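Local coordinates for putative surface anchored protein (Clostridium perfringens B, PDB 4NI6) that probably forms one Ig-like repeat in the shaft of a cell-surface adhesin, stabilised by an ester cross-link that forms autocatalytically between two of its own side chains, at residues L3-A8 / V33-D38; A20-E25 / Q135-E140; D29-K34 / Q90-G95; E46-T51 / E102-V107; L54-D59 / E96-F101. All coordinates share one frame; numbering follows the deposited sequence. Where two conformers were deposited one is given.

Contact 1: L3-A8 / V33-D38; sequences LKTTVA and VKDTID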
# COMPACT_ATOMS: atom_id res chain seq x y z
N LEU A 3 6.07 3.80 -7.82
CA LEU A 3 5.32 2.64 -7.30
C LEU A 3 3.91 2.55 -7.87
O LEU A 3 3.24 3.58 -7.99
CB LEU A 3 5.18 2.65 -5.75
CG LEU A 3 6.36 2.91 -4.80
CD1 LEU A 3 5.91 2.88 -3.34
CD2 LEU A 3 7.49 1.93 -5.05
N LYS A 4 3.50 1.34 -8.23
CA LYS A 4 2.09 0.99 -8.47
C LYS A 4 1.70 -0.06 -7.45
O LYS A 4 2.53 -0.85 -7.01
CB LYS A 4 1.95 0.37 -9.86
CG LYS A 4 2.21 1.34 -11.00
CD LYS A 4 2.53 0.62 -12.31
CE LYS A 4 1.42 -0.34 -12.70
NZ LYS A 4 1.71 -1.73 -12.25
N THR A 5 0.44 -0.04 -7.01
CA THR A 5 0.00 -0.94 -5.93
C THR A 5 -1.36 -1.56 -6.23
O THR A 5 -2.17 -0.96 -6.91
CB THR A 5 -0.05 -0.20 -4.59
OG1 THR A 5 -1.11 0.78 -4.66
CG2 THR A 5 1.25 0.52 -4.25
N THR A 6 -1.51 -2.79 -5.77
CA THR A 6 -2.78 -3.51 -5.88
C THR A 6 -3.10 -4.14 -4.53
O THR A 6 -2.39 -5.02 -4.05
CB THR A 6 -2.69 -4.61 -6.94
OG1 THR A 6 -2.16 -4.07 -8.17
CG2 THR A 6 -4.06 -5.20 -7.23
N VAL A 7 -4.23 -3.72 -3.94
CA VAL A 7 -4.69 -4.34 -2.71
C VAL A 7 -5.40 -5.66 -2.98
O VAL A 7 -5.97 -5.85 -4.03
CB VAL A 7 -5.63 -3.36 -1.94
CG1 VAL A 7 -6.97 -3.16 -2.64
CG2 VAL A 7 -5.82 -3.78 -0.49
N ALA A 8 -5.33 -6.56 -2.00
CA ALA A 8 -6.15 -7.77 -2.01
C ALA A 8 -6.85 -7.85 -0.68
O ALA A 8 -6.23 -7.73 0.39
CB ALA A 8 -5.29 -9.00 -2.22
N VAL A 33 -5.92 -8.19 4.68
CA VAL A 33 -5.60 -7.15 3.70
C VAL A 33 -4.12 -7.23 3.38
O VAL A 33 -3.28 -7.17 4.28
CB VAL A 33 -5.91 -5.74 4.24
CG1 VAL A 33 -5.57 -4.66 3.21
CG2 VAL A 33 -7.38 -5.65 4.64
N LYS A 34 -3.83 -7.46 2.11
CA LYS A 34 -2.45 -7.54 1.62
C LYS A 34 -2.31 -6.54 0.49
O LYS A 34 -3.29 -6.01 -0.05
CB LYS A 34 -2.15 -8.94 1.09
CG LYS A 34 -2.14 -10.04 2.13
CD LYS A 34 -1.86 -11.39 1.48
CE LYS A 34 -2.45 -12.52 2.31
NZ LYS A 34 -1.67 -13.78 2.16
N ASP A 35 -1.07 -6.13 0.20
CA ASP A 35 -0.84 -5.19 -0.88
C ASP A 35 0.39 -5.63 -1.68
O ASP A 35 1.38 -6.09 -1.09
CB ASP A 35 -0.56 -3.79 -0.31
CG ASP A 35 -0.70 -2.68 -1.33
OD1 ASP A 35 -1.79 -2.61 -1.95
OD2 ASP A 35 0.22 -1.83 -1.48
N THR A 36 0.24 -5.62 -2.99
CA THR A 36 1.36 -5.88 -3.90
C THR A 36 1.89 -4.57 -4.45
O THR A 36 1.12 -3.71 -4.89
CB THR A 36 0.90 -6.78 -5.04
OG1 THR A 36 0.43 -8.01 -4.47
CG2 THR A 36 2.01 -7.12 -5.98
N ILE A 37 3.22 -4.39 -4.41
CA ILE A 37 3.89 -3.14 -4.81
C ILE A 37 4.84 -3.41 -5.98
O ILE A 37 5.78 -4.21 -5.84
CB ILE A 37 4.70 -2.54 -3.63
CG1 ILE A 37 3.86 -2.35 -2.35
CG2 ILE A 37 5.34 -1.21 -4.05
CD1 ILE A 37 3.83 -3.55 -1.42
N ASP A 38 4.45 -2.91 -7.15
CA ASP A 38 5.33 -2.95 -8.31
C ASP A 38 6.15 -1.67 -8.40
O ASP A 38 5.60 -0.58 -8.51
CB ASP A 38 4.49 -3.10 -9.57
CG ASP A 38 3.75 -4.42 -9.59
OD1 ASP A 38 4.40 -5.47 -9.42
OD2 ASP A 38 2.50 -4.41 -9.59
O HOH W 1 0.61 -3.55 -7.92

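Contact 2: A20-E25 / Q135-E140; sequences ALVSFE and QTLIVE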
# COMPACT_ATOMS: atom_id res chain seq x y z
N ALA A 20 -11.61 -3.44 -4.73
CA ALA A 20 -11.82 -4.81 -4.19
C ALA A 20 -13.07 -4.81 -3.31
O ALA A 20 -13.15 -4.04 -2.38
CB ALA A 20 -10.63 -5.23 -3.36
N LEU A 21 -14.02 -5.69 -3.63
CA LEU A 21 -15.24 -5.76 -2.85
C LEU A 21 -15.21 -6.92 -1.85
O LEU A 21 -14.81 -8.04 -2.16
CB LEU A 21 -16.44 -5.92 -3.78
CG LEU A 21 -16.72 -4.75 -4.72
CD1 LEU A 21 -17.92 -4.99 -5.61
CD2 LEU A 21 -16.83 -3.42 -4.00
N VAL A 22 -15.57 -6.58 -0.62
CA VAL A 22 -15.78 -7.59 0.42
C VAL A 22 -17.27 -7.67 0.73
O VAL A 22 -17.88 -6.66 1.05
CB VAL A 22 -15.03 -7.20 1.73
CG1 VAL A 22 -15.24 -8.27 2.79
CG2 VAL A 22 -13.55 -6.97 1.48
N SER A 23 -17.86 -8.85 0.56
CA SER A 23 -19.28 -8.98 0.81
C SER A 23 -19.58 -8.72 2.27
O SER A 23 -18.75 -8.95 3.15
CB SER A 23 -19.81 -10.35 0.41
OG SER A 23 -19.31 -11.33 1.30
N PHE A 24 -20.84 -8.43 2.53
CA PHE A 24 -21.30 -8.24 3.89
C PHE A 24 -21.01 -9.47 4.74
O PHE A 24 -20.41 -9.36 5.82
CB PHE A 24 -22.80 -7.92 3.89
CG PHE A 24 -23.40 -7.97 5.24
CD1 PHE A 24 -23.08 -7.03 6.19
CD2 PHE A 24 -24.35 -8.92 5.55
CE1 PHE A 24 -23.48 -7.17 7.49
CE2 PHE A 24 -24.86 -9.00 6.83
CZ PHE A 24 -24.49 -8.07 7.78
N GLU A 25 -21.35 -10.66 4.26
CA GLU A 25 -21.07 -11.89 5.03
C GLU A 25 -19.56 -12.13 5.24
O GLU A 25 -19.12 -12.49 6.34
CB GLU A 25 -21.75 -13.10 4.38
CG GLU A 25 -23.27 -13.01 4.34
CD GLU A 25 -23.93 -14.26 3.79
OE1 GLU A 25 -23.21 -15.16 3.31
OE2 GLU A 25 -25.18 -14.37 3.88
N GLN A 135 -5.90 0.32 -5.21
CA GLN A 135 -5.46 0.29 -3.81
C GLN A 135 -6.60 0.27 -2.81
O GLN A 135 -6.38 0.38 -1.61
CB GLN A 135 -4.54 1.50 -3.51
CG GLN A 135 -3.31 1.56 -4.39
CD GLN A 135 -2.28 0.52 -4.02
OE1 GLN A 135 -2.47 -0.43 -3.28
N THR A 136 -7.85 0.25 -3.32
CA THR A 136 -9.03 0.50 -2.51
C THR A 136 -9.88 -0.77 -2.35
O THR A 136 -10.00 -1.54 -3.26
CB THR A 136 -9.87 1.62 -3.16
OG1 THR A 136 -9.06 2.78 -3.32
CG2 THR A 136 -11.06 2.06 -2.32
N LEU A 137 -10.46 -0.93 -1.15
CA LEU A 137 -11.46 -1.94 -0.90
C LEU A 137 -12.69 -1.28 -0.33
O LEU A 137 -12.62 -0.28 0.36
CB LEU A 137 -10.89 -3.05 -0.01
CG LEU A 137 -10.65 -2.70 1.46
CD1 LEU A 137 -11.91 -3.00 2.30
CD2 LEU A 137 -9.47 -3.41 2.08
N ILE A 138 -13.85 -1.91 -0.57
CA ILE A 138 -15.12 -1.46 0.02
C ILE A 138 -15.81 -2.66 0.68
O ILE A 138 -15.80 -3.74 0.09
CB ILE A 138 -16.06 -0.90 -1.08
CG1 ILE A 138 -15.48 0.38 -1.68
CG2 ILE A 138 -17.46 -0.62 -0.49
CD1 ILE A 138 -16.14 0.85 -2.96
N VAL A 139 -16.20 -2.51 1.95
CA VAL A 139 -16.97 -3.57 2.62
C VAL A 139 -18.47 -3.36 2.43
O VAL A 139 -18.93 -2.26 2.68
CB VAL A 139 -16.66 -3.61 4.11
CG1 VAL A 139 -17.34 -4.82 4.74
CG2 VAL A 139 -15.16 -3.65 4.36
N GLU A 140 -19.03 -4.23 1.59
CA GLU A 140 -20.41 -4.04 1.13
C GLU A 140 -21.46 -4.07 2.25
O GLU A 140 -21.30 -4.80 3.22
CB GLU A 140 -20.75 -5.06 0.05
CG GLU A 140 -19.85 -4.97 -1.18
CD GLU A 140 -20.10 -6.10 -2.17
OE1 GLU A 140 -20.20 -7.27 -1.72
OE2 GLU A 140 -20.22 -5.81 -3.38
O HOH W 2 -22.82 -7.93 0.49

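Contact 3: D29-K34 / Q90-G95; sequences DGVDVK and QKLQVG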
# COMPACT_ATOMS: atom_id res chain seq x y z
N ASP A 29 -15.65 -11.98 10.24
CA ASP A 29 -14.43 -12.33 10.97
C ASP A 29 -13.25 -11.36 10.74
O ASP A 29 -12.09 -11.70 11.04
CB ASP A 29 -13.98 -13.73 10.55
CG ASP A 29 -13.87 -13.87 9.01
OD1 ASP A 29 -14.42 -12.92 8.28
OD2 ASP A 29 -13.30 -14.99 8.53
N GLY A 30 -13.53 -10.18 10.19
CA GLY A 30 -12.48 -9.29 9.70
C GLY A 30 -12.14 -9.61 8.25
O GLY A 30 -12.66 -10.55 7.66
N VAL A 31 -11.14 -8.89 7.76
CA VAL A 31 -10.73 -8.92 6.34
C VAL A 31 -9.21 -9.00 6.34
O VAL A 31 -8.55 -8.18 6.97
CB VAL A 31 -11.21 -7.63 5.63
CG1 VAL A 31 -10.81 -7.65 4.16
CG2 VAL A 31 -12.73 -7.46 5.78
N ASP A 32 -8.65 -10.03 5.70
CA ASP A 32 -7.20 -10.09 5.48
C ASP A 32 -6.79 -9.14 4.37
O ASP A 32 -7.31 -9.24 3.26
CB ASP A 32 -6.76 -11.52 5.15
CG ASP A 32 -7.17 -12.52 6.22
OD1 ASP A 32 -7.41 -12.11 7.38
OD2 ASP A 32 -7.27 -13.71 5.88
N VAL A 33 -5.92 -8.19 4.68
CA VAL A 33 -5.60 -7.15 3.70
C VAL A 33 -4.12 -7.23 3.38
O VAL A 33 -3.28 -7.17 4.28
CB VAL A 33 -5.91 -5.74 4.24
CG1 VAL A 33 -5.57 -4.66 3.21
CG2 VAL A 33 -7.38 -5.65 4.64
N LYS A 34 -3.83 -7.46 2.11
CA LYS A 34 -2.45 -7.54 1.62
C LYS A 34 -2.31 -6.54 0.49
O LYS A 34 -3.29 -6.01 -0.05
CB LYS A 34 -2.15 -8.94 1.09
CG LYS A 34 -2.14 -10.04 2.13
CD LYS A 34 -1.86 -11.39 1.48
CE LYS A 34 -2.45 -12.52 2.31
NZ LYS A 34 -1.67 -13.78 2.16
N GLN A 90 -7.85 -7.59 9.55
CA GLN A 90 -8.27 -6.27 9.97
C GLN A 90 -9.76 -6.29 10.21
O GLN A 90 -10.54 -6.80 9.41
CB GLN A 90 -7.92 -5.25 8.87
CG GLN A 90 -6.42 -5.12 8.63
CD GLN A 90 -5.73 -4.46 9.81
OE1 GLN A 90 -6.26 -3.53 10.39
NE2 GLN A 90 -4.50 -4.86 10.09
N LYS A 91 -10.16 -5.71 11.33
CA LYS A 91 -11.58 -5.73 11.66
C LYS A 91 -12.27 -4.46 11.15
O LYS A 91 -12.27 -3.43 11.83
CB LYS A 91 -11.82 -6.00 13.16
CG LYS A 91 -11.34 -7.37 13.68
CD LYS A 91 -12.32 -8.52 13.43
CE LYS A 91 -11.71 -9.87 13.85
NZ LYS A 91 -11.79 -10.08 15.33
N LEU A 92 -12.58 -4.47 9.85
CA LEU A 92 -13.11 -3.31 9.11
C LEU A 92 -14.63 -3.12 9.24
O LEU A 92 -15.36 -4.05 9.64
CB LEU A 92 -12.73 -3.41 7.63
CG LEU A 92 -11.22 -3.57 7.39
CD1 LEU A 92 -10.88 -3.57 5.91
CD2 LEU A 92 -10.45 -2.43 8.07
N GLN A 93 -15.10 -1.90 8.96
CA GLN A 93 -16.51 -1.54 9.21
C GLN A 93 -17.32 -1.80 7.95
O GLN A 93 -17.01 -1.29 6.86
CB GLN A 93 -16.59 -0.05 9.59
CG GLN A 93 -16.14 0.26 11.02
CD GLN A 93 -15.93 1.75 11.27
OE1 GLN A 93 -14.93 2.16 11.97
NE2 GLN A 93 -16.88 2.56 10.73
N VAL A 94 -18.45 -2.48 8.14
CA VAL A 94 -19.39 -2.69 7.03
C VAL A 94 -19.87 -1.36 6.48
O VAL A 94 -20.26 -0.45 7.24
CB VAL A 94 -20.56 -3.60 7.44
CG1 VAL A 94 -21.72 -3.53 6.44
CG2 VAL A 94 -20.06 -5.03 7.58
N GLY A 95 -19.87 -1.24 5.16
CA GLY A 95 -20.28 -0.01 4.51
C GLY A 95 -19.16 0.97 4.19
O GLY A 95 -19.40 1.96 3.51

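Contact 4: E46-T51 / E102-V107; sequences EKYNLT and ENAESV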
# COMPACT_ATOMS: atom_id res chain seq x y z
N GLU A 46 19.73 -2.17 -3.28
CA GLU A 46 19.65 -1.29 -2.12
C GLU A 46 18.43 -1.64 -1.25
O GLU A 46 17.33 -1.95 -1.78
CB GLU A 46 19.57 0.19 -2.55
CG GLU A 46 20.88 0.74 -3.07
CD GLU A 46 21.95 0.83 -2.02
OE1 GLU A 46 21.71 1.07 -0.82
OE2 GLU A 46 23.08 0.98 -2.47
N LYS A 47 18.59 -1.47 0.06
CA LYS A 47 17.48 -1.68 1.01
C LYS A 47 16.65 -0.41 1.16
O LYS A 47 17.19 0.73 1.15
CB LYS A 47 18.04 -2.05 2.38
CG LYS A 47 18.71 -3.41 2.43
CD LYS A 47 18.98 -3.92 3.84
CE LYS A 47 19.93 -3.02 4.61
NZ LYS A 47 20.46 -3.67 5.84
N TYR A 48 15.34 -0.63 1.36
CA TYR A 48 14.35 0.43 1.58
C TYR A 48 13.49 0.08 2.78
O TYR A 48 13.24 -1.10 3.02
CB TYR A 48 13.43 0.60 0.36
CG TYR A 48 14.14 1.15 -0.86
CD1 TYR A 48 14.97 0.33 -1.64
CD2 TYR A 48 13.93 2.45 -1.27
CE1 TYR A 48 15.69 0.85 -2.73
CE2 TYR A 48 14.64 2.98 -2.33
CZ TYR A 48 15.48 2.16 -3.08
OH TYR A 48 16.25 2.67 -4.12
N ASN A 49 13.13 1.10 3.55
CA ASN A 49 12.09 0.97 4.55
C ASN A 49 10.75 1.18 3.83
O ASN A 49 10.47 2.27 3.33
CB ASN A 49 12.23 2.10 5.58
CG ASN A 49 13.67 2.38 6.06
OD1 ASN A 49 14.14 3.54 6.08
ND2 ASN A 49 14.32 1.36 6.58
N LEU A 50 9.89 0.15 3.83
CA LEU A 50 8.58 0.23 3.18
C LEU A 50 7.51 0.38 4.25
O LEU A 50 7.35 -0.53 5.08
CB LEU A 50 8.33 -1.03 2.35
CG LEU A 50 6.96 -1.05 1.64
CD1 LEU A 50 6.86 0.03 0.58
CD2 LEU A 50 6.65 -2.41 1.05
N THR A 51 6.86 1.52 4.27
CA THR A 51 5.72 1.73 5.19
C THR A 51 4.42 1.73 4.41
O THR A 51 4.21 2.51 3.51
CB THR A 51 5.84 3.07 5.93
OG1 THR A 51 7.03 3.06 6.72
CG2 THR A 51 4.60 3.30 6.84
N GLU A 102 1.51 3.56 0.25
CA GLU A 102 2.85 2.96 0.38
C GLU A 102 3.92 4.03 0.21
O GLU A 102 3.76 4.94 -0.60
CB GLU A 102 3.07 1.91 -0.70
CG GLU A 102 2.20 0.68 -0.59
CD GLU A 102 2.56 -0.29 0.54
OE1 GLU A 102 1.82 -1.32 0.69
OE2 GLU A 102 3.44 -0.01 1.36
N ASN A 103 4.93 3.95 1.06
CA ASN A 103 6.07 4.87 1.03
C ASN A 103 7.33 4.04 1.18
O ASN A 103 7.54 3.37 2.19
CB ASN A 103 5.93 5.80 2.19
CG ASN A 103 6.97 6.90 2.17
OD1 ASN A 103 6.70 8.02 1.75
ND2 ASN A 103 8.17 6.57 2.61
N ALA A 104 8.22 4.15 0.19
CA ALA A 104 9.53 3.45 0.23
C ALA A 104 10.63 4.50 0.37
O ALA A 104 10.73 5.40 -0.45
CB ALA A 104 9.76 2.68 -1.06
N GLU A 105 11.41 4.37 1.42
CA GLU A 105 12.51 5.30 1.66
C GLU A 105 13.82 4.50 1.73
O GLU A 105 13.95 3.58 2.54
CB GLU A 105 12.31 6.00 3.00
CG GLU A 105 13.45 6.94 3.39
CD GLU A 105 13.39 7.32 4.85
OE1 GLU A 105 13.29 6.42 5.72
OE2 GLU A 105 13.44 8.53 5.13
N SER A 106 14.83 4.89 0.96
CA SER A 106 16.08 4.11 1.00
C SER A 106 16.73 4.20 2.38
O SER A 106 16.62 5.23 3.06
CB SER A 106 17.04 4.53 -0.11
OG SER A 106 17.48 5.88 0.04
N VAL A 107 17.43 3.13 2.76
CA VAL A 107 18.17 3.11 4.01
C VAL A 107 19.42 4.02 3.93
O VAL A 107 19.73 4.74 4.88
CB VAL A 107 18.58 1.68 4.39
CG1 VAL A 107 19.51 1.66 5.60
CG2 VAL A 107 17.32 0.84 4.68

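Contact 5: L54-D59 / E96-F101; sequences LMHVKD and EKYVVF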
# COMPACT_ATOMS: atom_id res chain seq x y z
N LEU A 54 -3.12 1.59 5.94
CA LEU A 54 -4.50 1.35 5.52
C LEU A 54 -5.33 2.50 6.08
O LEU A 54 -5.38 2.70 7.29
CB LEU A 54 -5.01 0.01 6.09
CG LEU A 54 -6.39 -0.44 5.65
CD1 LEU A 54 -6.47 -0.61 4.14
CD2 LEU A 54 -6.77 -1.73 6.36
N MET A 55 -5.92 3.29 5.19
CA MET A 55 -6.63 4.52 5.56
C MET A 55 -8.13 4.36 5.31
O MET A 55 -8.54 3.93 4.23
CB MET A 55 -6.14 5.65 4.67
CG MET A 55 -4.62 5.85 4.67
SD MET A 55 -3.88 6.19 6.29
CE MET A 55 -4.54 7.82 6.54
N HIS A 56 -8.93 4.70 6.31
CA HIS A 56 -10.38 4.81 6.17
C HIS A 56 -10.69 6.10 5.46
O HIS A 56 -10.26 7.18 5.88
CB HIS A 56 -10.98 4.75 7.56
CG HIS A 56 -12.47 4.89 7.61
ND1 HIS A 56 -13.09 5.29 8.73
CD2 HIS A 56 -13.46 4.69 6.66
CE1 HIS A 56 -14.42 5.26 8.55
NE2 HIS A 56 -14.66 4.93 7.28
N VAL A 57 -11.34 5.98 4.30
CA VAL A 57 -11.72 7.13 3.47
C VAL A 57 -13.15 7.55 3.79
O VAL A 57 -14.09 6.82 3.49
CB VAL A 57 -11.67 6.79 1.97
CG1 VAL A 57 -11.97 8.03 1.13
CG2 VAL A 57 -10.34 6.17 1.61
N LYS A 58 -13.31 8.75 4.34
CA LYS A 58 -14.63 9.25 4.69
C LYS A 58 -15.28 9.96 3.51
O LYS A 58 -14.61 10.35 2.55
CB LYS A 58 -14.54 10.16 5.90
CG LYS A 58 -14.03 9.43 7.13
CD LYS A 58 -14.11 10.28 8.37
CE LYS A 58 -14.63 9.47 9.54
NZ LYS A 58 -14.86 10.31 10.75
N ASP A 59 -16.61 10.04 3.53
CA ASP A 59 -17.35 10.69 2.45
C ASP A 59 -16.82 12.10 2.17
O ASP A 59 -16.83 12.56 1.03
CB ASP A 59 -18.84 10.73 2.77
N GLU A 96 -17.95 0.73 4.71
CA GLU A 96 -16.87 1.69 4.59
C GLU A 96 -15.83 1.32 3.55
O GLU A 96 -15.69 0.17 3.14
CB GLU A 96 -16.26 1.93 5.97
CG GLU A 96 -17.24 2.48 7.01
CD GLU A 96 -17.88 3.81 6.60
OE1 GLU A 96 -17.12 4.78 6.30
OE2 GLU A 96 -19.12 3.83 6.43
N LYS A 97 -15.14 2.37 3.14
CA LYS A 97 -14.11 2.33 2.11
C LYS A 97 -12.74 2.59 2.72
O LYS A 97 -12.59 3.46 3.56
CB LYS A 97 -14.41 3.39 1.05
CG LYS A 97 -13.43 3.43 -0.11
CD LYS A 97 -13.65 4.68 -0.95
CE LYS A 97 -14.78 4.52 -1.94
NZ LYS A 97 -14.87 5.74 -2.80
N TYR A 98 -11.77 1.79 2.29
CA TYR A 98 -10.39 1.87 2.78
C TYR A 98 -9.43 1.86 1.62
O TYR A 98 -9.64 1.18 0.65
CB TYR A 98 -10.05 0.69 3.70
CG TYR A 98 -11.00 0.58 4.89
CD1 TYR A 98 -12.25 -0.09 4.79
CD2 TYR A 98 -10.69 1.17 6.09
CE1 TYR A 98 -13.18 -0.09 5.84
CE2 TYR A 98 -11.61 1.19 7.13
CZ TYR A 98 -12.82 0.53 7.01
OH TYR A 98 -13.68 0.48 8.07
N VAL A 99 -8.31 2.58 1.76
CA VAL A 99 -7.27 2.65 0.72
C VAL A 99 -5.89 2.43 1.33
O VAL A 99 -5.62 2.86 2.43
CB VAL A 99 -7.38 3.98 -0.06
CG1 VAL A 99 -7.11 5.20 0.83
CG2 VAL A 99 -6.49 4.01 -1.30
N VAL A 100 -5.06 1.75 0.54
CA VAL A 100 -3.67 1.51 0.95
C VAL A 100 -2.72 2.54 0.36
O VAL A 100 -2.81 2.84 -0.83
CB VAL A 100 -3.19 0.12 0.53
CG1 VAL A 100 -1.73 -0.12 0.92
CG2 VAL A 100 -4.08 -0.97 1.14
N PHE A 101 -1.94 3.15 1.26
CA PHE A 101 -0.83 4.03 0.90
C PHE A 101 0.49 3.25 1.08
O PHE A 101 0.63 2.45 2.00
CB PHE A 101 -0.82 5.19 1.86
CG PHE A 101 -1.84 6.26 1.60
CD1 PHE A 101 -2.82 6.15 0.62
CD2 PHE A 101 -1.83 7.41 2.39
CE1 PHE A 101 -3.76 7.15 0.42
CE2 PHE A 101 -2.76 8.42 2.19
CZ PHE A 101 -3.73 8.29 1.22
O HOH W 3 -16.07 5.12 3.82

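Contact 1: L3-A8 / V33-D38
Lys4 with Asp38, Thr6 with Thr36 and Ala8 with Lys34 are the hydrogen-bonded pairs of this antiparallel pairing, each joined by two backbone N-H to O bonds; Thr6 N to Thr36 O and its return are both 2.9 Å. The strand axes run at 159°. Thr5-Ile37 and Val7-Asp35 are the non-hydrogen-bonded pairs between them, and there CA-H groups lean on carbonyls, most closely Thr5 CA on Thr36 O at 3.2 Å.

Polar side chains gather on the face of Lys4, Thr6 and Asp38. A water sits between Thr6 OG1, 2.8 Å away, and Asp38 OD2, and also reaches Thr36 O. Lys4 NZ makes just a long salt bridge to Asp38 OD2, at 3.9 Å, while Asp38 OD1 is held by Gln82.

The opposite face is apolar apart from Thr5 and Asp35. Leu3 CD2 lies alongside Ile37 CG2 at 3.9 Å, and Val7 CG2 meets Val33 CG1 at 3.8 Å. Thr5 has OG1 between backbone N and carbonyl carbon (chi1 67°), and from there it carries the ester link to Gln135 CD. Asp35 OD2 lies 3.5 Å from Thr5 CB and close to Glu102 OE1; Asp35 OD1 is near Gln135 OE1 of the link.

Strands 12-13 and 81-90 flank this pair in its sheet, and strands 97-106 and 121-139 of the second sheet pack against the face of Thr5 and Val7.

Contact 2: A20-E25 / Q135-E140
A short parallel pairing sets Ala20, Leu21 and Val22 beside Leu137, Ile138 and Val139, the tail of the last long strand. Four backbone bonds tie them: Ala20 N to Thr136 O, Ile138 N to Ala20 O, Val22 N to Ile138 O, and Glu140 N to Val22 O at 2.7 Å, the last three donors nearly along the C=O axis. An early strand lying parallel to the last one recalls the A' and G strands of Ig domains; here it brings 20-22 into the sheet opposite strand 3-9. Inward, Ala20 CB rests on Leu137 CB at 4.0 Å, and Val22 packs on Val31 of the facing sheet. Outward, Leu21 CD2 lies beside Ile138 CB at 3.9 Å. Glu140 crosses Leu21 at about a right angle: its OE2 touches Leu21 CD1 at 3.3 Å, while OE1 comes to 3.2 Å from Ser23 CA. Glu140 O, 3.5 Å from Phe24 CB, is buried with no hydrogen-bond partner. A water takes the Phe24 N-H and bonds weakly to Glu140 OE1.

Contact 3: D29-K34 / Q90-G95
Gly30 and Lys91 meet through their torsions: Gly30 holds a positive phi of 89°, and the Lys91 chain bends at chi2 (-82°), which places CD 3.8 Å from Gly30 CA. With no side chain in between, Gly30 CA also comes to 3.2 Å from Gln90 O. One atom further on, Lys91 CE lies 3.4 Å from Asp29 O, a carbonyl that also receives Asn89 ND2. Next to Gly30, Val31 and Gln90 form a hydrogen-bonded antiparallel pair. Val31 N gives to Gln90 O at 2.7 Å, and Gln90 N returns a bond of the same length to Val31 O, its donor standing 38° above the carbonyl plane. Gln90 O also takes Leu92 N weakly, closing an inverse gamma turn centred on Lys91. That turn swings Leu92 back, and its CD1 packs on Val31 CB at 4.1 Å; Leu92 also touches Leu137 and Val139 of the facing sheet. Val33 CG2 touches Gln90 CG at 4.1 Å, the two side chains crossing at about a right angle, while the amide NE2 of Gln90 bonds back to Phe87 O.

Across the two segments only backbone atoms hydrogen-bond and side chains add carbon contacts, so no charge pair fixes the register.

Contact 4: E46-T51 / E102-V107
Asn49 with Glu105 and Thr51 with Asn103 make the hydrogen-bonded pairs, two backbone bonds each, between strands antiparallel at 154°. A fifth bond, Val107 N to Lys47 O at 2.9 Å, fastens the end where the chain turns a corner.

Apolar contacts fill the face of Leu50 and Ala104. Leu50 CD1 lies 4.3 Å from Ala104 CB, and Tyr48 CD2 is about as near the same methyl. Ser106 CB makes an off-centre CH-pi contact with the Tyr48 ring, 4.1 Å from its centroid. Both hydroxyls reach Gln123, Tyr48 OH its OE1 and Ser106 OG its backbone N; Tyr48 OH also bonds to Val43 and Ser106 OG to Glu108. At the corner Val107 CG2 packs on Lys47 CB at 3.8 Å and against Asn49 ND2 at 3.6 Å.

Like-polarity meetings stand out. Asn49 and Glu105 lie side by side with amide and carboxylate planes 71° apart, and Asn49 OD1 faces Glu105 OE1 at 3.0 Å, two acceptors with no bond between them. Asn49 ND2 is turned to a weak bond with Glu72. Glu102 OE2 comes to 3.5 Å from Leu50 CD1; its OE1 lies close to Asp35 OD2, beside the Thr5-Gln135 ester.

The Asn49-Glu105 crowding could be eased if Glu105 were protonated, and may raise its proton affinity somewhat; the two strands are held together mainly by backbone bonds and apolar contacts.

Contact 5: L54-D59 / E96-F101
Leu54 CD1 is the bump that fits between Tyr98 CB, 3.8 Å away, and Val100 CG2, 3.9 Å away, on the inner face of this antiparallel pair. Next along that face His56 lays its CB against Tyr98 CE2 at 3.6 Å; the two rings are near parallel, planes at 27°, but slid apart so they barely overlap. On the other face the fit is tighter. Val57 CG2 presses into Val99 CG1 at 3.5 Å, closer than usual carbon contact, and Met55 arches over Phe101: CG, beside its own backbone N (chi1 -54°), stands 4.0 Å from the ring centroid, over the face, while SD makes an oblique Met-aromatic contact. Backbone bonds join Met55 with Val99 in both directions and Val57 N to Lys97 O.

At the Glu96 end of the pair His56 NE2 donates to Glu96 OE1 at 2.7 Å, nearly straight (174°). The oxygen lies in the imidazole plane and offers its anti lone pair, with the carboxylate turned nearly perpendicular to the ring. A water pins the same OE1, donating to it and to Val57 O and accepting from Lys97 N. The carboxylate fixes a proton on NE2 and may raise the ring's affinity for a second one.

Contacts 4 and 5 are two parts of one strand pair, 47-57 with 97-106, some 22 Å apart centre to centre: contact 5 has a charged, water-bridged end, while contact 4 sets like-polarity oxygens side by side. Contact 1, nearest the middle of the chain, belongs to the facing sheet, and contact 3 extends its strand 31-39 to a loop at the edge. Contact 2 is the parallel one, at the same end of the molecule as contacts 3 and 5. The ester joins contact 1 to contact 2 covalently, across the sandwich. The inward faces are mainly apolar but enclose that ester with Asp35 and Glu102; the other charged groups and the waters lie on outer faces and ends.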